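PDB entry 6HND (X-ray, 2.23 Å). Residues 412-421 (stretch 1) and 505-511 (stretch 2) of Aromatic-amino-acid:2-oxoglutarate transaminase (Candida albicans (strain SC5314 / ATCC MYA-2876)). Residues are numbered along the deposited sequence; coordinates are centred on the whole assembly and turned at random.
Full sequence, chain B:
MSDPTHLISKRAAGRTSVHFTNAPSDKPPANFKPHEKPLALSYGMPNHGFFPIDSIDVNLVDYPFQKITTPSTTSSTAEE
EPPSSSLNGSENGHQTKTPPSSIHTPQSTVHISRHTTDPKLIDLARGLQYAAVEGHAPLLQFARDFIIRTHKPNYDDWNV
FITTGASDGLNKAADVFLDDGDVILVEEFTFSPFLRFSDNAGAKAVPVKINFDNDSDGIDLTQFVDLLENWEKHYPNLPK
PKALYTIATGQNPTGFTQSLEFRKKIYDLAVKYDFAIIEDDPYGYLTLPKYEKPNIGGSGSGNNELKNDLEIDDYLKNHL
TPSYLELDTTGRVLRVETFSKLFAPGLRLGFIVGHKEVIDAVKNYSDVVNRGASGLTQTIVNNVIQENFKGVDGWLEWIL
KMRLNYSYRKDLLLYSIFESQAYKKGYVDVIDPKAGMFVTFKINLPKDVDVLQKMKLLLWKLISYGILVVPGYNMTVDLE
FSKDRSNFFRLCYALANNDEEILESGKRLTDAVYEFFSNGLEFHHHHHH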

# COMPACT_ATOMS: atom_id res chain seq x y z
N LEU B 412 -36.09 5.78 4.10
CA LEU B 412 -36.53 5.11 5.35
C LEU B 412 -36.02 5.92 6.55
O LEU B 412 -36.85 6.38 7.36
CB LEU B 412 -35.98 3.68 5.35
CG LEU B 412 -36.74 2.67 6.18
CD1 LEU B 412 -38.19 2.53 5.70
CD2 LEU B 412 -36.02 1.33 6.13
N LEU B 413 -34.71 6.14 6.65
CA LEU B 413 -34.12 6.90 7.78
C LEU B 413 -34.79 8.28 7.86
O LEU B 413 -35.10 8.71 8.99
CB LEU B 413 -32.61 7.02 7.58
CG LEU B 413 -31.90 7.89 8.60
CD1 LEU B 413 -32.04 7.29 9.99
CD2 LEU B 413 -30.43 8.08 8.22
N LEU B 414 -35.01 8.93 6.71
CA LEU B 414 -35.66 10.27 6.66
C LEU B 414 -37.12 10.16 7.16
O LEU B 414 -37.52 11.06 7.92
CB LEU B 414 -35.56 10.89 5.25
CG LEU B 414 -34.49 11.98 5.12
CD1 LEU B 414 -33.10 11.39 5.24
CD2 LEU B 414 -34.63 12.74 3.82
N TYR B 415 -37.87 9.11 6.76
CA TYR B 415 -39.24 8.83 7.26
C TYR B 415 -39.16 8.69 8.80
O TYR B 415 -39.81 9.46 9.52
CB TYR B 415 -39.83 7.61 6.56
CG TYR B 415 -41.21 7.20 7.02
CD1 TYR B 415 -42.34 7.90 6.61
CD2 TYR B 415 -41.40 6.11 7.85
CE1 TYR B 415 -43.60 7.54 7.04
CE2 TYR B 415 -42.66 5.73 8.29
CZ TYR B 415 -43.76 6.46 7.88
OH TYR B 415 -45.02 6.12 8.30
N SER B 416 -38.32 7.79 9.29
CA SER B 416 -38.18 7.52 10.75
C SER B 416 -38.03 8.84 11.50
O SER B 416 -38.45 8.90 12.66
CB SER B 416 -37.04 6.58 11.06
OG SER B 416 -35.79 7.22 10.89
N ILE B 417 -37.47 9.88 10.86
CA ILE B 417 -37.15 11.18 11.51
C ILE B 417 -38.38 12.08 11.38
O ILE B 417 -38.78 12.71 12.40
CB ILE B 417 -35.86 11.81 10.94
CG1 ILE B 417 -34.60 11.04 11.37
CG2 ILE B 417 -35.75 13.29 11.32
CD1 ILE B 417 -33.39 11.31 10.51
N PHE B 418 -38.97 12.15 10.18
CA PHE B 418 -40.11 13.05 9.87
C PHE B 418 -41.33 12.71 10.74
O PHE B 418 -42.07 13.64 11.10
CB PHE B 418 -40.44 13.02 8.37
CG PHE B 418 -39.39 13.64 7.48
CD1 PHE B 418 -38.66 14.75 7.89
CD2 PHE B 418 -39.15 13.13 6.21
CE1 PHE B 418 -37.71 15.33 7.05
CE2 PHE B 418 -38.22 13.71 5.37
CZ PHE B 418 -37.48 14.80 5.79
N GLU B 419 -41.54 11.43 11.03
CA GLU B 419 -42.63 10.87 11.88
C GLU B 419 -42.40 11.21 13.37
O GLU B 419 -43.34 11.03 14.13
CB GLU B 419 -42.69 9.35 11.73
CG GLU B 419 -43.28 8.90 10.40
CD GLU B 419 -44.77 9.17 10.23
OE1 GLU B 419 -45.58 8.52 10.93
OE2 GLU B 419 -45.11 10.04 9.44
N SER B 420 -41.19 11.61 13.76
CA SER B 420 -40.78 11.88 15.17
C SER B 420 -41.38 13.19 15.69
O SER B 420 -41.57 14.14 14.90
CB SER B 420 -39.27 11.90 15.30
OG SER B 420 -38.73 13.19 14.96
N GLN B 421 -41.59 13.24 17.01
CA GLN B 421 -42.01 14.43 17.80
C GLN B 421 -40.88 15.48 17.69
O GLN B 421 -41.20 16.66 17.45
CB GLN B 421 -42.33 13.97 19.23
CG GLN B 421 -43.51 14.69 19.87
CD GLN B 421 -43.74 14.43 21.35
OE1 GLN B 421 -44.44 15.19 22.03
NE2 GLN B 421 -43.17 13.34 21.86
N SER B 505 -33.01 2.93 14.62
CA SER B 505 -31.90 3.91 14.72
C SER B 505 -32.50 5.32 14.76
O SER B 505 -32.17 6.10 15.66
CB SER B 505 -30.92 3.74 13.58
OG SER B 505 -30.22 2.51 13.68
N GLY B 506 -33.39 5.62 13.82
CA GLY B 506 -33.98 6.96 13.70
C GLY B 506 -34.86 7.28 14.89
O GLY B 506 -34.84 8.45 15.34
N LYS B 507 -35.57 6.27 15.41
CA LYS B 507 -36.39 6.39 16.64
C LYS B 507 -35.50 6.69 17.87
O LYS B 507 -35.78 7.64 18.60
CB LYS B 507 -37.22 5.13 16.82
CG LYS B 507 -38.24 5.21 17.94
CD LYS B 507 -38.99 3.91 18.16
CE LYS B 507 -39.85 3.97 19.40
NZ LYS B 507 -39.04 4.26 20.60
N ARG B 508 -34.45 5.93 18.11
CA ARG B 508 -33.56 6.20 19.27
C ARG B 508 -32.94 7.60 19.14
O ARG B 508 -32.82 8.31 20.16
CB ARG B 508 -32.50 5.10 19.36
CG ARG B 508 -33.06 3.71 19.65
CD ARG B 508 -31.90 2.74 19.82
NE ARG B 508 -32.28 1.34 19.98
CZ ARG B 508 -31.43 0.33 20.21
NH1 ARG B 508 -30.12 0.52 20.28
NH2 ARG B 508 -31.91 -0.89 20.35
N LEU B 509 -32.55 8.00 17.92
CA LEU B 509 -31.92 9.31 17.63
C LEU B 509 -32.84 10.41 18.13
O LEU B 509 -32.43 11.23 18.95
CB LEU B 509 -31.71 9.42 16.12
CG LEU B 509 -31.02 10.70 15.64
CD1 LEU B 509 -29.69 10.91 16.34
CD2 LEU B 509 -30.83 10.64 14.13
N THR B 510 -34.07 10.36 17.65
CA THR B 510 -35.09 11.41 17.80
C THR B 510 -35.68 11.39 19.22
O THR B 510 -35.96 12.50 19.72
CB THR B 510 -36.10 11.26 16.67
OG1 THR B 510 -36.54 9.90 16.65
CG2 THR B 510 -35.46 11.62 15.35
N ASP B 511 -35.86 10.21 19.83
CA ASP B 511 -36.28 10.04 21.25
C ASP B 511 -35.24 10.73 22.15
O ASP B 511 -35.62 11.50 23.05
CB ASP B 511 -36.35 8.57 21.67
CG ASP B 511 -37.53 7.74 21.16
OD1 ASP B 511 -38.50 8.31 20.59
OD2 ASP B 511 -37.45 6.50 21.34

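This is a small, close packing contact with no hydrogen bond or salt bridge across it: small residues let the two backbones approach, and the hydroxyls of Ser-416, Ser-420 and Thr-510 each donate to a carbonyl oxygen in their own stretch. The axes of helices 412-418 and 505-511 come within 8.4 Å and run in roughly the same direction, with an angle of 36° between their N-to-C vectors (signed crossing angle -36°). The two stretches bury 250 Å² in total.

The tightest backbone approach lies at Ser-416 and Gly-506, whose CA atoms are 5.2 Å apart. Ser-416 points its CA-to-CB bond toward the second helix, and its OG sits 3.4 Å from Gly-506 CA. The glycine is what makes this spacing possible. An ideal CB built on Gly-506 would also point toward stretch 1 and would fall 1.8 Å from Ser-416 OG, an outright clash; the same position would be 3.7 Å from Leu-413 CD1, so the serine hydroxyl is the main obstacle. Leu-413 closes over the same glycine from one turn earlier: its CA-to-CB bond points sideways, but the end of the side chain comes nearer, placing CD1 4.2 Å from Gly-506 CA.

Four residues further along each stretch, Ser-420 and Thr-510 form the second point of register, with CA atoms 6.3 Å apart. Both CA-to-CB bonds point toward the opposing stretch, and the closest atoms are carbons, Ser-420 CB and Thr-510 CB at 3.5 Å. Thr-510 is covered by the other stretch over 58 Å², the largest area of any residue here. Its methyl also meets Ile-417, with CG2 of Thr-510 4.1 Å from CG1 of Ile-417. Apolar packing extends to Leu-509, whose CD2 lies 4.5 Å from Ile-417 CD1, a looser contact at the limit of direct packing.

The three hydroxyls are each satisfied as donors within their own stretch, consistent with the absence of a hydrogen bond across. Ser-416, in the p rotamer (chi1 73°), donates from OG to Leu-413 O at 2.5 Å. Thr-510, also p (chi1 52°), donates from OG1 to Gly-506 O at 2.6 Å, the carbonyl that also accepts Thr-510 N at 3.1 Å. Ser-420 donates from OG to Ile-417 O at 2.6 Å, and its backbone N reaches that same Ile-417 O at 3.0 Å. Ser-420 additionally occupies an N-cap position, its side chain capping a backbone N just past the stretch, so its OG donates to Ile-417 O while also capping the start of the helix that follows.

The one salt bridge within the stretches is also internal to one helix. Lys-507 NZ forms a salt bridge with Asp-511 OD2 at 2.8 Å, spanning one turn of stretch 2. The CA-to-CB bond of Lys-507 points sideways and the end of its side chain leads away from stretch 1; neither residue of the pair is in contact with stretch 1.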